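Local structure of putative secreted protein (Streptomyces sp. SirexAA-E, 4PEY) at residues Lys140-Asn144 and Ile163-Gly168; Leu368-Arg374 and Ile396-Trp402. The protein hydrolyses laminarin and laminarioligosaccharides as a secreted exo-beta-1,3-glucanase of glycoside hydrolase family 55, releasing glucose and laminaribiose. The protein carries 1 engineered substitution. All coordinates share one frame. Where two conformers were deposited one is given. Residues are numbered along the deposited sequence.

Contact 1 (Lys140-Asn144 and Ile163-Gly168); sequences KGGLN and IDGEVG
In a right-handed parallel beta-helix, K140-N144 and I163-G168 pair as strands of two successive coils. Strands 142-144 and 166-168 run parallel (5° between axes, 4.8 Å apart), L143 opposite V167 and N144 opposite G168. L143 N donates to E166 O (3.0 Å) and L143 O accepts from G168 N (2.8 Å). Before this pairing G141 is extended (phi/psi 160/-160), the second segment turns a corner at D164 (-63/-38) and G165, and G165 N reaches G141 O at 2.9 Å. L143 (chi1 t, chi2 p) shares a sheet face with V167 (chi1 t); L143 CD2 meets I163 CG1 (chi1 m) at 4.0 Å. The CA-to-CB bond of D164 (chi1 m) points toward the first segment, with OD2 3.3 Å from K140 CA and OD1 held by K162 and H138. That of K140 points away, though its CB lies 3.7 Å from D164 OD2. On the other face, N144 (chi1 t) lies near the substrate-binding Y150; its OD1 accepts from A146 N and stands 3.6 Å from G168 O.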
ATOM      1  N   LYS A 140      -3.388  -4.628 -22.604  1.00 12.32           N
ATOM      2  CA  LYS A 140      -3.354  -4.408 -24.046  1.00 13.25           C
ATOM      3  C   LYS A 140      -4.606  -3.631 -24.438  1.00 13.07           C
ATOM      4  O   LYS A 140      -5.506  -4.150 -25.093  1.00 16.18           O
ATOM      5  CB  LYS A 140      -3.244  -5.742 -24.795  1.00 13.81           C
ATOM      6  CG  LYS A 140      -2.046  -6.564 -24.320  1.00 17.24           C
ATOM      7  CD  LYS A 140      -1.727  -7.755 -25.209  1.00 18.88           C
ATOM      8  CE  LYS A 140      -2.752  -8.854 -25.070  1.00 19.48           C
ATOM      9  NZ  LYS A 140      -2.294 -10.142 -25.672  1.00 19.92           N
ATOM     10  N   GLY A 141      -4.643  -2.374 -24.005  1.00 13.41           N
ATOM     11  CA  GLY A 141      -5.814  -1.527 -24.129  1.00 13.48           C
ATOM     12  C   GLY A 141      -5.673  -0.406 -23.122  1.00 14.14           C
ATOM     13  O   GLY A 141      -4.569  -0.140 -22.630  1.00 14.75           O
ATOM     14  N   GLY A 142      -6.791   0.233 -22.796  1.00 13.39           N
ATOM     15  CA  GLY A 142      -6.814   1.288 -21.802  1.00 13.44           C
ATOM     16  C   GLY A 142      -7.117   0.766 -20.414  1.00 13.99           C
ATOM     17  O   GLY A 142      -7.509  -0.399 -20.240  1.00 13.91           O
ATOM     18  N   LEU A 143      -6.945   1.641 -19.424  1.00 13.03           N
ATOM     19  CA  LEU A 143      -7.210   1.299 -18.036  1.00 12.77           C
ATOM     20  C   LEU A 143      -8.023   2.425 -17.409  1.00 14.41           C
ATOM     21  O   LEU A 143      -7.541   3.551 -17.282  1.00 14.67           O
ATOM     22  CB  LEU A 143      -5.894   1.070 -17.279  1.00 14.45           C
ATOM     23  CG  LEU A 143      -5.990   0.648 -15.810  1.00 13.41           C
ATOM     24  CD1 LEU A 143      -6.640  -0.733 -15.661  1.00 13.46           C
ATOM     25  CD2 LEU A 143      -4.611   0.670 -15.153  1.00 12.39           C
ATOM     26  N   ASN A 144      -9.268   2.117 -17.056  1.00 14.39           N
ATOM     27  CA  ASN A 144     -10.177   3.064 -16.414  1.00 13.75           C
ATOM     28  C   ASN A 144     -10.125   2.858 -14.907  1.00 12.83           C
ATOM     29  O   ASN A 144     -10.422   1.766 -14.425  1.00 14.31           O
ATOM     30  CB  ASN A 144     -11.607   2.862 -16.945  1.00 12.56           C
ATOM     31  CG  ASN A 144     -12.597   3.903 -16.437  1.00 14.84           C
ATOM     32  OD1 ASN A 144     -12.320   4.670 -15.513  1.00 14.90           O
ATOM     33  ND2 ASN A 144     -13.776   3.918 -17.043  1.00 18.76           N
ATOM     34  N   ILE A 163       0.694  -0.226 -19.742  1.00 12.98           N
ATOM     35  CA  ILE A 163      -0.650  -0.024 -20.268  1.00 12.87           C
ATOM     36  C   ILE A 163      -0.465   0.521 -21.685  1.00 11.93           C
ATOM     37  O   ILE A 163       0.091   1.617 -21.867  1.00 13.96           O
ATOM     38  CB  ILE A 163      -1.496   0.940 -19.389  1.00 14.17           C
ATOM     39  CG1 ILE A 163      -1.793   0.313 -18.021  1.00 17.69           C
ATOM     40  CG2 ILE A 163      -2.821   1.279 -20.070  1.00 13.93           C
ATOM     41  CD1 ILE A 163      -0.733   0.513 -17.002  1.00 21.10           C
ATOM     42  N   ASP A 164      -0.878  -0.256 -22.691  1.00 12.94           N
ATOM     43  CA  ASP A 164      -0.650   0.135 -24.089  1.00 12.41           C
ATOM     44  C   ASP A 164      -1.383   1.422 -24.448  1.00 13.64           C
ATOM     45  O   ASP A 164      -0.869   2.255 -25.199  1.00 15.78           O
ATOM     46  CB  ASP A 164      -1.102  -0.956 -25.063  1.00 14.02           C
ATOM     47  CG  ASP A 164      -0.285  -2.230 -24.970  1.00 15.55           C
ATOM     48  OD1 ASP A 164       0.747  -2.270 -24.260  1.00 16.01           O
ATOM     49  OD2 ASP A 164      -0.686  -3.205 -25.642  1.00 14.76           O
ATOM     50  N   GLY A 165      -2.596   1.568 -23.921  1.00 14.15           N
ATOM     51  CA  GLY A 165      -3.434   2.712 -24.226  1.00 16.06           C
ATOM     52  C   GLY A 165      -3.407   3.745 -23.117  1.00 13.36           C
ATOM     53  O   GLY A 165      -2.395   3.913 -22.429  1.00 14.55           O
ATOM     54  N   GLU A 166      -4.525   4.445 -22.945  1.00 14.31           N
ATOM     55  CA  GLU A 166      -4.604   5.534 -21.983  1.00 15.10           C
ATOM     56  C   GLU A 166      -5.068   5.065 -20.611  1.00 14.54           C
ATOM     57  O   GLU A 166      -6.001   4.263 -20.503  1.00 15.88           O
ATOM     58  CB  GLU A 166      -5.550   6.626 -22.492  1.00 18.34           C
ATOM     59  CG  GLU A 166      -5.644   7.801 -21.539  1.00 21.85           C
ATOM     60  CD  GLU A 166      -6.585   8.886 -22.015  1.00 28.95           C
ATOM     61  OE1 GLU A 166      -7.779   8.844 -21.655  1.00 31.78           O
ATOM     62  OE2 GLU A 166      -6.122   9.787 -22.736  1.00 32.57           O
ATOM     63  N   VAL A 167      -4.412   5.562 -19.563  1.00 14.55           N
ATOM     64  CA  VAL A 167      -4.936   5.436 -18.206  1.00 13.86           C
ATOM     65  C   VAL A 167      -5.850   6.621 -17.935  1.00 15.95           C
ATOM     66  O   VAL A 167      -5.425   7.773 -18.062  1.00 17.29           O
ATOM     67  CB  VAL A 167      -3.812   5.400 -17.146  1.00 13.07           C
ATOM     68  CG1 VAL A 167      -4.405   5.252 -15.746  1.00 14.07           C
ATOM     69  CG2 VAL A 167      -2.851   4.262 -17.451  1.00 14.37           C
ATOM     70  N   GLY A 168      -7.102   6.338 -17.578  1.00 14.59           N
ATOM     71  CA  GLY A 168      -8.082   7.380 -17.303  1.00 15.33           C
ATOM     72  C   GLY A 168      -8.511   7.387 -15.846  1.00 13.85           C
ATOM     73  O   GLY A 168      -9.281   6.532 -15.418  1.00 14.45           O
TER

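Contact 2 (Leu368-Arg374 and Ile396-Trp402). With BGC (beta-D-glucopyranose), chain B.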
ATOM      1  N   LEU A 368       9.364  -3.137   2.873  1.00 12.04           N
ATOM      2  CA  LEU A 368       7.957  -3.444   3.110  1.00 11.27           C
ATOM      3  C   LEU A 368       7.197  -3.103   1.840  1.00 11.21           C
ATOM      4  O   LEU A 368       7.285  -1.972   1.362  1.00 12.32           O
ATOM      5  CB  LEU A 368       7.380  -2.636   4.277  1.00 13.01           C
ATOM      6  CG  LEU A 368       8.052  -2.682   5.645  1.00 14.36           C
ATOM      7  CD1 LEU A 368       7.245  -1.834   6.626  1.00 17.01           C
ATOM      8  CD2 LEU A 368       8.176  -4.105   6.143  1.00 17.19           C
ATOM      9  N   GLN A 369       6.463  -4.066   1.289  1.00 10.79           N
ATOM     10  CA  GLN A 369       5.697  -3.852   0.060  1.00 10.56           C
ATOM     11  C   GLN A 369       4.291  -4.416   0.188  1.00 10.65           C
ATOM     12  O   GLN A 369       4.136  -5.571   0.573  1.00 11.22           O
ATOM     13  CB  GLN A 369       6.404  -4.498  -1.129  1.00 11.68           C
ATOM     14  CG  GLN A 369       7.676  -3.786  -1.510  1.00 11.87           C
ATOM     15  CD  GLN A 369       8.434  -4.509  -2.594  1.00 12.93           C
ATOM     16  OE1 GLN A 369       8.945  -5.614  -2.381  1.00 12.86           O
ATOM     17  NE2 GLN A 369       8.516  -3.891  -3.772  1.00 12.51           N
ATOM     18  N   ASP A 370       3.273  -3.614  -0.127  1.00 10.32           N
ATOM     19  CA  ASP A 370       1.889  -4.050   0.058  1.00  9.74           C
ATOM     20  C   ASP A 370       1.732  -4.588   1.469  1.00 10.45           C
ATOM     21  O   ASP A 370       1.193  -5.676   1.681  1.00 11.54           O
ATOM     22  CB  ASP A 370       1.470  -5.119  -0.964  1.00 10.25           C
ATOM     23  CG  ASP A 370       1.539  -4.623  -2.400  1.00  9.85           C
ATOM     24  OD1 ASP A 370       1.546  -3.394  -2.623  1.00 11.84           O
ATOM     25  OD2 ASP A 370       1.573  -5.476  -3.316  1.00 10.94           O
ATOM     26  N   VAL A 371       2.248  -3.827   2.426  1.00 10.72           N
ATOM     27  CA  VAL A 371       2.013  -4.092   3.829  1.00 12.08           C
ATOM     28  C   VAL A 371       0.964  -3.090   4.282  1.00 10.91           C
ATOM     29  O   VAL A 371       1.127  -1.868   4.142  1.00 11.78           O
ATOM     30  CB  VAL A 371       3.303  -3.983   4.658  1.00 12.77           C
ATOM     31  CG1 VAL A 371       2.995  -4.025   6.153  1.00 14.24           C
ATOM     32  CG2 VAL A 371       4.265  -5.103   4.258  1.00 12.67           C
ATOM     33  N   PHE A 372      -0.137  -3.619   4.786  1.00 10.08           N
ATOM     34  CA  PHE A 372      -1.263  -2.795   5.187  1.00 11.45           C
ATOM     35  C   PHE A 372      -1.474  -2.961   6.679  1.00 11.27           C
ATOM     36  O   PHE A 372      -1.258  -4.044   7.227  1.00 11.93           O
ATOM     37  CB  PHE A 372      -2.509  -3.185   4.386  1.00 11.03           C
ATOM     38  CG  PHE A 372      -2.248  -3.287   2.907  1.00 11.02           C
ATOM     39  CD1 PHE A 372      -1.655  -2.232   2.227  1.00 11.23           C
ATOM     40  CD2 PHE A 372      -2.545  -4.446   2.204  1.00 11.97           C
ATOM     41  CE1 PHE A 372      -1.380  -2.316   0.873  1.00 12.45           C
ATOM     42  CE2 PHE A 372      -2.283  -4.536   0.842  1.00 11.91           C
ATOM     43  CZ  PHE A 372      -1.697  -3.474   0.173  1.00 12.08           C
ATOM     44  N   VAL A 373      -1.865  -1.882   7.344  1.00 10.65           N
ATOM     45  CA  VAL A 373      -2.161  -1.951   8.764  1.00 11.14           C
ATOM     46  C   VAL A 373      -3.556  -1.401   8.994  1.00 10.31           C
ATOM     47  O   VAL A 373      -3.936  -0.395   8.391  1.00 11.07           O
ATOM     48  CB  VAL A 373      -1.126  -1.172   9.603  1.00 11.77           C
ATOM     49  CG1 VAL A 373      -1.485  -1.240  11.092  1.00 14.28           C
ATOM     50  CG2 VAL A 373       0.273  -1.735   9.356  1.00 13.04           C
ATOM     51  N   ARG A 374      -4.331  -2.095   9.826  1.00 11.10           N
ATOM     52  CA  ARG A 374      -5.677  -1.662  10.178  1.00 11.43           C
ATOM     53  C   ARG A 374      -5.826  -1.616  11.690  1.00 11.17           C
ATOM     54  O   ARG A 374      -5.416  -2.564  12.381  1.00 12.20           O
ATOM     55  CB  ARG A 374      -6.733  -2.599   9.586  1.00 11.33           C
ATOM     56  CG  ARG A 374      -8.138  -2.319  10.105  1.00 11.96           C
ATOM     57  CD  ARG A 374      -9.185  -3.106   9.331  1.00 12.03           C
ATOM     58  NE  ARG A 374      -9.139  -4.536   9.631  1.00 11.28           N
ATOM     59  CZ  ARG A 374      -9.639  -5.478   8.832  1.00 12.18           C
ATOM     60  NH1 ARG A 374     -10.211  -5.134   7.681  1.00 13.07           N
ATOM     61  NH2 ARG A 374      -9.579  -6.759   9.182  1.00 14.54           N
ATOM     62  N   ILE A 396      10.016   1.542   1.761  1.00 11.36           N
ATOM     63  CA  ILE A 396       8.598   1.329   1.999  0.52 12.03           C
ATOM     64  C   ILE A 396       7.887   1.596   0.683  1.00 10.31           C
ATOM     65  O   ILE A 396       7.706   2.752   0.298  1.00 12.77           O
ATOM     66  CB  ILE A 396       8.042   2.260   3.095  0.52 13.09           C
ATOM     67  CG1 ILE A 396       8.922   2.207   4.348  0.52 15.22           C
ATOM     68  CG2 ILE A 396       6.594   1.902   3.418  0.52 14.99           C
ATOM     69  CD1 ILE A 396       8.969   0.856   4.995  0.52 15.23           C
ATOM     70  N   ASP A 397       7.526   0.535  -0.025  1.00 10.48           N
ATOM     71  CA  ASP A 397       6.979   0.671  -1.373  1.00 11.19           C
ATOM     72  C   ASP A 397       5.555   0.134  -1.417  1.00 11.56           C
ATOM     73  O   ASP A 397       5.330  -1.063  -1.597  1.00 11.01           O
ATOM     74  CB  ASP A 397       7.906  -0.037  -2.378  1.00 11.58           C
ATOM     75  CG  ASP A 397       7.316  -0.123  -3.771  1.00 11.68           C
ATOM     76  OD1 ASP A 397       6.791   0.895  -4.270  1.00 11.88           O
ATOM     77  OD2 ASP A 397       7.391  -1.216  -4.374  1.00 12.05           O
ATOM     78  N   HIS A 398       4.618   1.070  -1.261  1.00 10.42           N
ATOM     79  CA  HIS A 398       3.175   0.867  -1.054  1.00  9.74           C
ATOM     80  C   HIS A 398       2.801   0.338   0.322  1.00 10.54           C
ATOM     81  O   HIS A 398       2.901  -0.859   0.617  1.00 10.64           O
ATOM     82  CB  HIS A 398       2.546  -0.051  -2.097  1.00  9.75           C
ATOM     83  CG  HIS A 398       1.054   0.066  -2.137  1.00 10.33           C
ATOM     84  ND1 HIS A 398       0.224  -0.963  -2.529  1.00 10.85           N
ATOM     85  CD2 HIS A 398       0.247   1.108  -1.819  1.00 11.60           C
ATOM     86  CE1 HIS A 398      -1.035  -0.553  -2.460  1.00 11.47           C
ATOM     87  NE2 HIS A 398      -1.047   0.694  -2.031  1.00 11.76           N
ATOM     88  N   THR A 399       2.362   1.261   1.169  1.00 10.09           N
ATOM     89  CA  THR A 399       1.749   0.891   2.431  1.00  9.28           C
ATOM     90  C   THR A 399       0.465   1.697   2.612  1.00  8.78           C
ATOM     91  O   THR A 399       0.344   2.808   2.100  1.00 10.07           O
ATOM     92  CB  THR A 399       2.714   1.116   3.624  1.00 10.57           C
ATOM     93  OG1 THR A 399       2.141   0.563   4.807  1.00 12.54           O
ATOM     94  CG2 THR A 399       2.987   2.579   3.848  1.00 11.99           C
ATOM     95  N   TRP A 400      -0.511   1.094   3.290  1.00  9.21           N
ATOM     96  CA  TRP A 400      -1.694   1.797   3.776  1.00  9.08           C
ATOM     97  C   TRP A 400      -1.776   1.504   5.248  1.00 10.00           C
ATOM     98  O   TRP A 400      -1.987   0.353   5.646  1.00 10.76           O
ATOM     99  CB  TRP A 400      -2.982   1.342   3.085  1.00 10.58           C
ATOM    100  CG  TRP A 400      -4.244   2.154   3.425  1.00 10.44           C
ATOM    101  CD1 TRP A 400      -4.334   3.502   3.659  1.00 12.23           C
ATOM    102  CD2 TRP A 400      -5.588   1.642   3.539  1.00 10.38           C
ATOM    103  NE1 TRP A 400      -5.654   3.860   3.900  1.00 11.07           N
ATOM    104  CE2 TRP A 400      -6.437   2.736   3.825  1.00 10.46           C
ATOM    105  CE3 TRP A 400      -6.152   0.368   3.407  1.00 12.26           C
ATOM    106  CZ2 TRP A 400      -7.815   2.588   3.979  1.00 11.31           C
ATOM    107  CZ3 TRP A 400      -7.529   0.222   3.572  1.00 11.44           C
ATOM    108  CH2 TRP A 400      -8.339   1.324   3.872  1.00 11.52           C
ATOM    109  N   VAL A 401      -1.600   2.546   6.050  1.00 10.14           N
ATOM    110  CA  VAL A 401      -1.628   2.423   7.494  1.00 10.27           C
ATOM    111  C   VAL A 401      -2.857   3.210   7.927  1.00  9.43           C
ATOM    112  O   VAL A 401      -2.900   4.431   7.789  1.00 10.44           O
ATOM    113  CB  VAL A 401      -0.313   2.949   8.122  1.00 10.50           C
ATOM    114  CG1 VAL A 401      -0.355   2.870   9.640  1.00 11.57           C
ATOM    115  CG2 VAL A 401       0.864   2.161   7.572  1.00 12.41           C
ATOM    116  N   TRP A 402      -3.861   2.497   8.434  1.00  9.81           N
ATOM    117  CA  TRP A 402      -5.223   3.027   8.499  1.00  9.88           C
ATOM    118  C   TRP A 402      -5.901   2.807   9.837  1.00 10.24           C
ATOM    119  O   TRP A 402      -6.221   1.670  10.197  1.00 10.38           O
ATOM    120  CB  TRP A 402      -6.057   2.376   7.390  1.00 10.26           C
ATOM    121  CG  TRP A 402      -7.510   2.796   7.227  1.00 10.61           C
ATOM    122  CD1 TRP A 402      -7.974   3.974   6.702  1.00 12.02           C
ATOM    123  CD2 TRP A 402      -8.670   1.997   7.499  1.00 10.69           C
ATOM    124  NE1 TRP A 402      -9.356   3.961   6.646  1.00 10.59           N
ATOM    125  CE2 TRP A 402      -9.806   2.761   7.134  1.00 10.34           C
ATOM    126  CE3 TRP A 402      -8.863   0.712   8.023  1.00 11.88           C
ATOM    127  CZ2 TRP A 402     -11.107   2.277   7.273  1.00 11.16           C
ATOM    128  CZ3 TRP A 402     -10.156   0.241   8.171  1.00 12.13           C
ATOM    129  CH2 TRP A 402     -11.261   1.020   7.791  1.00 11.40           C
TER
HETATM  130  C2  BGC B   3     -10.880   7.830   3.179  0.51 14.11           C
HETATM  131  C3  BGC B   3     -10.868   6.395   3.694  0.51 15.30           C
HETATM  132  C4  BGC B   3     -12.230   6.048   4.276  0.51 16.26           C
HETATM  133  C5  BGC B   3     -13.306   6.280   3.229  0.51 17.33           C
HETATM  134  C6  BGC B   3     -14.679   5.907   3.768  0.51 20.52           C
HETATM  135  C1  BGC B   3     -12.108   8.121   2.312  0.51 15.90           C
HETATM  136  O2  BGC B   3      -9.686   8.074   2.448  0.51 14.78           O
HETATM  137  O3  BGC B   3      -9.887   6.256   4.701  0.51 15.27           O
HETATM  138  O4  BGC B   3     -12.252   4.713   4.725  0.51 15.41           O
HETATM  139  O5  BGC B   3     -13.306   7.650   2.902  0.51 18.46           O
HETATM  140  O6  BGC B   3     -15.071   6.850   4.739  0.51 26.24           O
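The apolar centre stacks residues of successive beta-helix coils: L368 CD1 meets I396 CD1 at 3.6 Å, and V373 CB lies 4.1 Å from V401 CG1. V371 and T399 share this face; strand 385-389 covers both V373 and V401. On the face of F372 and W400, F372 CD1 lies 3.9 Å from W400 CB, and the F372 edge is directed at the ring face of H398 at the corner (offset edge-to-face, centroids 5.4 Å apart, planes at 74°). Residue pairing continues one to one past the corner: W400 O accepts from V373 N (2.8 Å) and V373 O from W402 N (2.9 Å). At V371 the main-chain bond from W400 N is weak, and T399 OG1 donates to V371 O at 2.7 Å. Where both segments turn, H398 ND1 donates to D370 OD1 (2.8 Å), and R135 salt-bridges D370. Just before, Q369 NE2 donates to D397 OD2 (3.0 Å); Y157 hydrogen-bonds D397 OD1, and R178 salt-bridges its OD2. At the far end W402 NE1 donates to glucose O3 (3.1 Å), and W400 NE1 bonds substrate-binding E436. The strand pair thus carries its polar indole edges to the sugar site, where one reads a substrate hydroxyl directly.

In the fold
Along the chain the two contacts come in series, neither nested nor crossed. Contact 1 closes first, joining strands 138-144 and 162-168 across 18 residues that include strand 157-159, within the N-terminal beta-helix. The chain finishes that part, starts a second beta-helical sheet with strand 263-266 and passes through helix 272-280; later, contact 2 joins strand 367-375 to strands 395-397 and 399-403 across 21 residues that include strand 385-389. The same coil-to-coil step is therefore made in both halves. The centre of contact 1 lies about 22 Å, that of contact 2 about 4 Å, from the chain centre. Their nearest atoms remain about 13 Å apart, yet Q130 of the first half reaches W400, bringing both halves to the substrate site.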